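Local coordinates for autoinducer 2-binding protein LsrB (Clostridium saccharobutylicum DSM 13864, PDB 6DSP) that binds the quorum-sensing signal autoinducer-2 in the cleft between its two lobes, as a receptor of the bacterial solute-binding protein 2 family, at residues Ile27-Gly32 with Ala163-Gln168; Pro184-Val189 with Ile217-Cys222. All blocks are in the same frame, centred on the assembly; numbering follows the deposited sequence.

Contact 1: Ile27-Gly32 with Ala163-Gln168. With PAV ((2R,4S)-2-methyl-2,3,3,4-tetrahydroxytetrahydrofuran), chain C.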
loop_
_atom_site.group_PDB
_atom_site.type_symbol
_atom_site.label_atom_id
_atom_site.label_comp_id
_atom_site.label_asym_id
_atom_site.label_seq_id
_atom_site.Cartn_x
_atom_site.Cartn_y
_atom_site.Cartn_z
ATOM N N ILE A 27 4.733 11.272 6.449
ATOM C CA ILE A 27 4.723 10.249 7.493
ATOM C C ILE A 27 4.402 8.892 6.869
ATOM O O ILE A 27 3.318 8.713 6.292
ATOM C CB ILE A 27 3.721 10.569 8.616
ATOM C CG1 ILE A 27 3.997 11.966 9.196
ATOM C CG2 ILE A 27 3.784 9.465 9.691
ATOM C CD1 ILE A 27 2.985 12.428 10.233
ATOM N N PRO A 28 5.305 7.912 6.976
ATOM C CA PRO A 28 5.064 6.576 6.451
ATOM C C PRO A 28 4.410 5.705 7.520
ATOM O O PRO A 28 4.316 6.085 8.687
ATOM C CB PRO A 28 6.493 6.076 6.213
ATOM C CG PRO A 28 7.268 6.661 7.393
ATOM C CD PRO A 28 6.673 8.040 7.551
ATOM N N LYS A 29 3.958 4.515 7.104
ATOM C CA LYS A 29 3.494 3.562 8.115
ATOM C C LYS A 29 4.625 3.155 9.050
ATOM O O LYS A 29 4.382 2.907 10.241
ATOM C CB LYS A 29 2.898 2.315 7.457
ATOM C CG LYS A 29 1.577 2.519 6.803
ATOM C CD LYS A 29 1.032 1.177 6.261
ATOM C CE LYS A 29 -0.277 1.306 5.517
ATOM N NZ LYS A 29 -0.614 -0.019 4.907
ATOM N N LEU A 30 5.845 3.058 8.530
ATOM C CA LEU A 30 7.061 2.878 9.305
ATOM C C LEU A 30 8.229 3.253 8.412
ATOM O O LEU A 30 8.119 3.203 7.175
ATOM C CB LEU A 30 7.225 1.427 9.793
ATOM C CG LEU A 30 7.575 0.318 8.788
ATOM C CD1 LEU A 30 7.843 -0.991 9.527
ATOM C CD2 LEU A 30 6.453 0.116 7.761
ATOM N N THR A 31 9.328 3.673 9.033
ATOM C CA THR A 31 10.555 3.902 8.278
ATOM C C THR A 31 11.324 2.589 8.109
ATOM O O THR A 31 11.026 1.586 8.756
ATOM C CB THR A 31 11.451 4.897 9.002
ATOM O OG1 THR A 31 11.722 4.405 10.308
ATOM C CG2 THR A 31 10.753 6.264 9.108
ATOM N N GLY A 32 12.299 2.579 7.203
ATOM C CA GLY A 32 13.155 1.403 7.085
ATOM C C GLY A 32 12.535 0.191 6.415
ATOM O O GLY A 32 13.044 -0.919 6.567
ATOM N N ALA A 163 -5.266 -6.456 10.856
ATOM C CA ALA A 163 -6.680 -6.633 10.587
ATOM C C ALA A 163 -7.437 -5.312 10.469
ATOM O O ALA A 163 -8.625 -5.347 10.132
ATOM C CB ALA A 163 -7.319 -7.451 11.703
ATOM N N THR A 164 -6.816 -4.145 10.754
ATOM C CA THR A 164 -7.579 -2.890 10.747
ATOM C C THR A 164 -7.117 -1.868 9.727
ATOM O O THR A 164 -7.903 -0.989 9.402
ATOM C CB THR A 164 -7.603 -2.222 12.127
ATOM O OG1 THR A 164 -6.291 -1.769 12.454
ATOM C CG2 THR A 164 -8.104 -3.190 13.175
ATOM N N VAL A 165 -5.885 -1.949 9.218
ATOM C CA VAL A 165 -5.414 -0.920 8.313
ATOM C C VAL A 165 -6.364 -0.767 7.119
ATOM O O VAL A 165 -6.859 -1.752 6.560
ATOM C CB VAL A 165 -3.962 -1.245 7.896
ATOM C CG1 VAL A 165 -3.857 -2.526 7.079
ATOM C CG2 VAL A 165 -3.344 -0.063 7.163
ATOM N N THR A 166 -6.572 0.459 6.664
ATOM C CA THR A 166 -7.589 0.697 5.641
ATOM C C THR A 166 -7.220 0.087 4.292
ATOM O O THR A 166 -8.046 -0.611 3.691
ATOM C CB THR A 166 -7.864 2.182 5.538
ATOM O OG1 THR A 166 -8.352 2.606 6.806
ATOM C CG2 THR A 166 -8.863 2.480 4.462
ATOM N N ASP A 167 -6.008 0.334 3.775
ATOM C CA ASP A 167 -5.740 -0.071 2.402
ATOM C C ASP A 167 -5.792 -1.590 2.224
ATOM O O ASP A 167 -6.580 -2.122 1.414
ATOM C CB ASP A 167 -4.446 0.553 1.841
ATOM C CG ASP A 167 -3.156 0.120 2.543
ATOM O OD1 ASP A 167 -3.166 -0.355 3.698
ATOM O OD2 ASP A 167 -2.110 0.312 1.885
ATOM N N GLN A 168 -4.996 -2.308 2.994
ATOM C CA GLN A 168 -4.810 -3.723 2.734
ATOM C C GLN A 168 -6.073 -4.517 3.023
ATOM O O GLN A 168 -6.355 -5.493 2.311
ATOM C CB GLN A 168 -3.628 -4.237 3.532
ATOM C CG GLN A 168 -2.318 -3.618 3.135
ATOM C CD GLN A 168 -1.161 -4.045 3.973
ATOM O OE1 GLN A 168 -1.250 -4.971 4.812
ATOM N NE2 GLN A 168 -0.030 -3.367 3.760
HETATM O O2 PAV C . 1.091 -3.214 0.087
HETATM C C2 PAV C . 1.810 -2.051 0.546
HETATM C C1 PAV C . 2.965 -1.653 -0.400
HETATM O O5 PAV C . 2.552 -2.554 1.790
HETATM C C5 PAV C . 2.791 -1.467 2.575
HETATM C C4 PAV C . 2.012 -0.279 1.981
HETATM O O4 PAV C . 1.343 0.444 3.011
HETATM C C3 PAV C . 1.081 -0.985 0.989
HETATM O O3 PAV C . 0.762 -0.133 -0.077
HETATM O O13 PAV C . -0.079 -1.438 1.650
#
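With CG of Lys29 anti to its carbonyl carbon (chi1 -72°) and every later bond of the chain extended, the lysine reaches straight across the cleft to Asp167, which, its CG held between backbone N and carbonyl carbon, meets it from the opposite direction. The two backbones stay far apart, Lys29 CA lying 10.0 Å from Val165 CA; the lysine covers most of that gap, and the Asp167 and Val165 side chains meet it from the other side. Lys29 NZ forms a salt bridge with Asp167 OD1 at 2.8 Å, approaching on the syn side and 19° out of the carboxylate plane. The same NZ donates to O4 of the bound PAV, also at 2.8 Å, which joins protein and ligand through one ammonium group. On the far lobe, Val165 crosses the lysine at about a right angle and rests its CG2 3.5 Å from Lys29 NZ, an apolar flank beside the charge.

The carboxylate divides its work: OD1 takes the lysine and, weakly, the backbone N of Gln168, while OD2 accepts a hydrogen bond from PAV O13 at 2.7 Å. Gln168 NE2 donates to that same hydroxyl over 2.9 Å in a nearly straight bond (172°), and its amide is held by Ser161 through OE1 and by Asp224 through NE2. Asp110 and the backbone N of Ser225 add further bonds to the ligand. The salt bridge from the 27-32 loop to the first turn of helix 166-182, made beside the sugar-like ligand, belongs to the interlobe binding cleft of a closed periplasmic binding protein, here the autoinducer-2 pocket.

Contact 2: Pro184-Val189 with Ile217-Cys222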
loop_
_atom_site.group_PDB
_atom_site.type_symbol
_atom_site.label_atom_id
_atom_site.label_comp_id
_atom_site.label_asym_id
_atom_site.label_seq_id
_atom_site.Cartn_x
_atom_site.Cartn_y
_atom_site.Cartn_z
ATOM N N PRO A 184 -15.084 -20.148 -7.533
ATOM C CA PRO A 184 -15.760 -20.756 -6.369
ATOM C C PRO A 184 -15.120 -22.040 -5.882
ATOM O O PRO A 184 -15.349 -22.404 -4.724
ATOM C CB PRO A 184 -17.184 -21.004 -6.866
ATOM C CG PRO A 184 -17.017 -21.146 -8.365
ATOM C CD PRO A 184 -15.945 -20.135 -8.724
ATOM N N ASN A 185 -14.316 -22.723 -6.709
ATOM C CA ASN A 185 -13.659 -23.944 -6.269
ATOM C C ASN A 185 -12.457 -23.687 -5.369
ATOM O O ASN A 185 -12.006 -24.604 -4.678
ATOM C CB ASN A 185 -13.212 -24.797 -7.470
ATOM C CG ASN A 185 -14.373 -25.315 -8.285
ATOM O OD1 ASN A 185 -15.519 -25.287 -7.844
ATOM N ND2 ASN A 185 -14.072 -25.821 -9.472
ATOM N N TRP A 186 -11.923 -22.469 -5.350
ATOM C CA TRP A 186 -10.791 -22.216 -4.474
ATOM C C TRP A 186 -11.233 -22.315 -3.020
ATOM O O TRP A 186 -12.392 -22.042 -2.673
ATOM C CB TRP A 186 -10.210 -20.830 -4.740
ATOM C CG TRP A 186 -9.521 -20.633 -6.078
ATOM C CD1 TRP A 186 -9.645 -21.398 -7.213
ATOM C CD2 TRP A 186 -8.615 -19.576 -6.413
ATOM N NE1 TRP A 186 -8.868 -20.886 -8.215
ATOM C CE2 TRP A 186 -8.220 -19.765 -7.752
ATOM C CE3 TRP A 186 -8.084 -18.484 -5.701
ATOM C CZ2 TRP A 186 -7.342 -18.888 -8.402
ATOM C CZ3 TRP A 186 -7.216 -17.627 -6.347
ATOM C CH2 TRP A 186 -6.845 -17.825 -7.669
ATOM N N GLN A 187 -10.277 -22.658 -2.152
ATOM C CA GLN A 187 -10.534 -22.859 -0.735
ATOM C C GLN A 187 -9.588 -21.973 0.052
ATOM O O GLN A 187 -8.366 -22.139 -0.018
ATOM C CB GLN A 187 -10.276 -24.318 -0.350
ATOM C CG GLN A 187 -11.194 -25.299 -1.090
ATOM C CD GLN A 187 -10.896 -26.746 -0.746
ATOM O OE1 GLN A 187 -10.111 -27.025 0.161
ATOM N NE2 GLN A 187 -11.536 -27.668 -1.454
ATOM N N ASN A 188 -10.152 -21.062 0.829
ATOM C CA ASN A 188 -9.329 -20.247 1.712
ATOM C C ASN A 188 -9.045 -21.090 2.949
ATOM O O ASN A 188 -9.954 -21.378 3.740
ATOM C CB ASN A 188 -10.048 -18.946 2.061
ATOM C CG ASN A 188 -9.175 -18.014 2.878
ATOM O OD1 ASN A 188 -8.310 -18.461 3.628
ATOM N ND2 ASN A 188 -9.386 -16.713 2.733
ATOM N N VAL A 189 -7.792 -21.533 3.099
ATOM C CA VAL A 189 -7.444 -22.440 4.191
ATOM C C VAL A 189 -7.220 -21.727 5.517
ATOM O O VAL A 189 -6.975 -22.395 6.536
ATOM C CB VAL A 189 -6.260 -23.364 3.827
ATOM C CG1 VAL A 189 -6.611 -24.203 2.632
ATOM C CG2 VAL A 189 -4.977 -22.570 3.525
ATOM N N ILE A 217 -0.523 -25.838 0.734
ATOM C CA ILE A 217 -1.130 -24.624 0.207
ATOM C C ILE A 217 -0.607 -24.367 -1.216
ATOM O O ILE A 217 0.562 -24.632 -1.533
ATOM C CB ILE A 217 -0.860 -23.454 1.174
ATOM C CG1 ILE A 217 -1.815 -22.293 0.905
ATOM C CG2 ILE A 217 0.625 -23.031 1.134
ATOM C CD1 ILE A 217 -1.851 -21.276 2.067
ATOM N N ASP A 218 -1.486 -23.814 -2.068
ATOM C CA ASP A 218 -1.107 -23.532 -3.444
ATOM C C ASP A 218 -0.705 -22.088 -3.677
ATOM O O ASP A 218 0.158 -21.816 -4.528
ATOM C CB ASP A 218 -2.283 -23.816 -4.399
ATOM C CG ASP A 218 -2.581 -25.295 -4.532
ATOM O OD1 ASP A 218 -1.667 -26.053 -4.943
ATOM O OD2 ASP A 218 -3.723 -25.683 -4.197
ATOM N N LEU A 219 -1.318 -21.156 -2.959
ATOM C CA LEU A 219 -1.169 -19.730 -3.242
ATOM C C LEU A 219 -1.190 -18.963 -1.932
ATOM O O LEU A 219 -2.099 -19.159 -1.108
ATOM C CB LEU A 219 -2.377 -19.283 -4.109
ATOM C CG LEU A 219 -2.559 -17.785 -4.306
ATOM C CD1 LEU A 219 -1.367 -17.188 -5.085
ATOM C CD2 LEU A 219 -3.897 -17.523 -4.982
ATOM N N ILE A 220 -0.226 -18.062 -1.757
ATOM C CA ILE A 220 -0.229 -17.152 -0.599
ATOM C C ILE A 220 -0.210 -15.740 -1.148
ATOM O O ILE A 220 0.742 -15.366 -1.844
ATOM C CB ILE A 220 0.975 -17.386 0.339
ATOM C CG1 ILE A 220 1.103 -18.880 0.706
ATOM C CG2 ILE A 220 0.802 -16.489 1.614
ATOM C CD1 ILE A 220 2.366 -19.203 1.483
ATOM N N ILE A 221 -1.276 -14.980 -0.873
ATOM C CA ILE A 221 -1.404 -13.615 -1.390
ATOM C C ILE A 221 -0.876 -12.684 -0.306
ATOM O O ILE A 221 -1.496 -12.546 0.750
ATOM C CB ILE A 221 -2.865 -13.264 -1.741
ATOM C CG1 ILE A 221 -3.454 -14.283 -2.759
ATOM C CG2 ILE A 221 -2.922 -11.851 -2.296
ATOM C CD1 ILE A 221 -4.959 -14.083 -2.969
ATOM N N CYS A 222 0.243 -12.030 -0.590
ATOM C CA CYS A 222 0.962 -11.218 0.402
ATOM C C CYS A 222 0.825 -9.740 0.039
ATOM O O CYS A 222 1.770 -9.137 -0.488
ATOM C CB CYS A 222 2.433 -11.631 0.413
ATOM S SG CYS A 222 2.624 -13.358 0.916
#
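Two apolar contacts join Trp186 to Leu219 and Val189 to Ile217, and no hydrogen bond runs directly between 184-189 and 217-222. In the first, the six-membered end of the indole carries the contact: CZ3 lies 3.6 Å from CD2 of Leu219, and CH2 lies 4.0 Å from the same methyl. A single leucine branch therefore meets these two ring atoms, with the two side chains crossing at a slant. Leu219 holds CG anti to its backbone N (chi1 169°), and the second torsion then turns CD2 to the tryptophan. In the second, CG2 of Val189 comes 3.7 Å from CD1 of Ile217, the terminal methyl of a side chain whose CG1 also points anti to its backbone N (chi1 -162°). CG1 of Ile217 follows at 4.1 Å from that valine methyl, so Val189 touches the end of the isoleucine.

Polar and aromatic partners outside the pair fix the indole. Its NE1 is hydrogen-bonded to the carbonyl O of Pro149, and the ring stacks with Tyr183, so the buried nitrogen has an acceptor while CZ3 and CH2 meet Leu219.

Backbone hydrogen bonding comes through the strand in between. Gln187 and Val189 pair with Tyr156, whereas Asp218 pairs with Lys155 at the start of strand 155-160; Leu219 and Ile217 also touch Tyr156 and Cys157 of that strand, respectively. Side chains thus reach past a central strand from its two neighbours, at the end of the four-stranded parallel sheet where strands 187-195 and 219-222 begin. Ile217 also packs on Ile210 and Leu211 of helix 200-213. This is the arrangement of the alpha/beta core of a periplasmic binding protein lobe, a parallel sheet with that helix against it.

How the contacts relate
The contacts differ in kind: contact 1 bridges the two lobes and holds the ligand, whereas contact 2 lies wholly within the lobe that supplies Asp167 and Gln168. Their centres are 24 Å apart and their nearest atoms about 7 Å, without touching. Helix 166-182 connects them: it starts at the pocket with the second segment of contact 1 and leads directly into strand 187-195, whose first residues belong to contact 2. Strand 219-222 then runs back from contact 2 towards the cleft, where Asn223, Asp224 and Ser225, just beyond its end, join the PAV pocket. The touching residues of contact 2 thus sit at the sheet end remote from the ligand, although segment 217-222 runs on towards it.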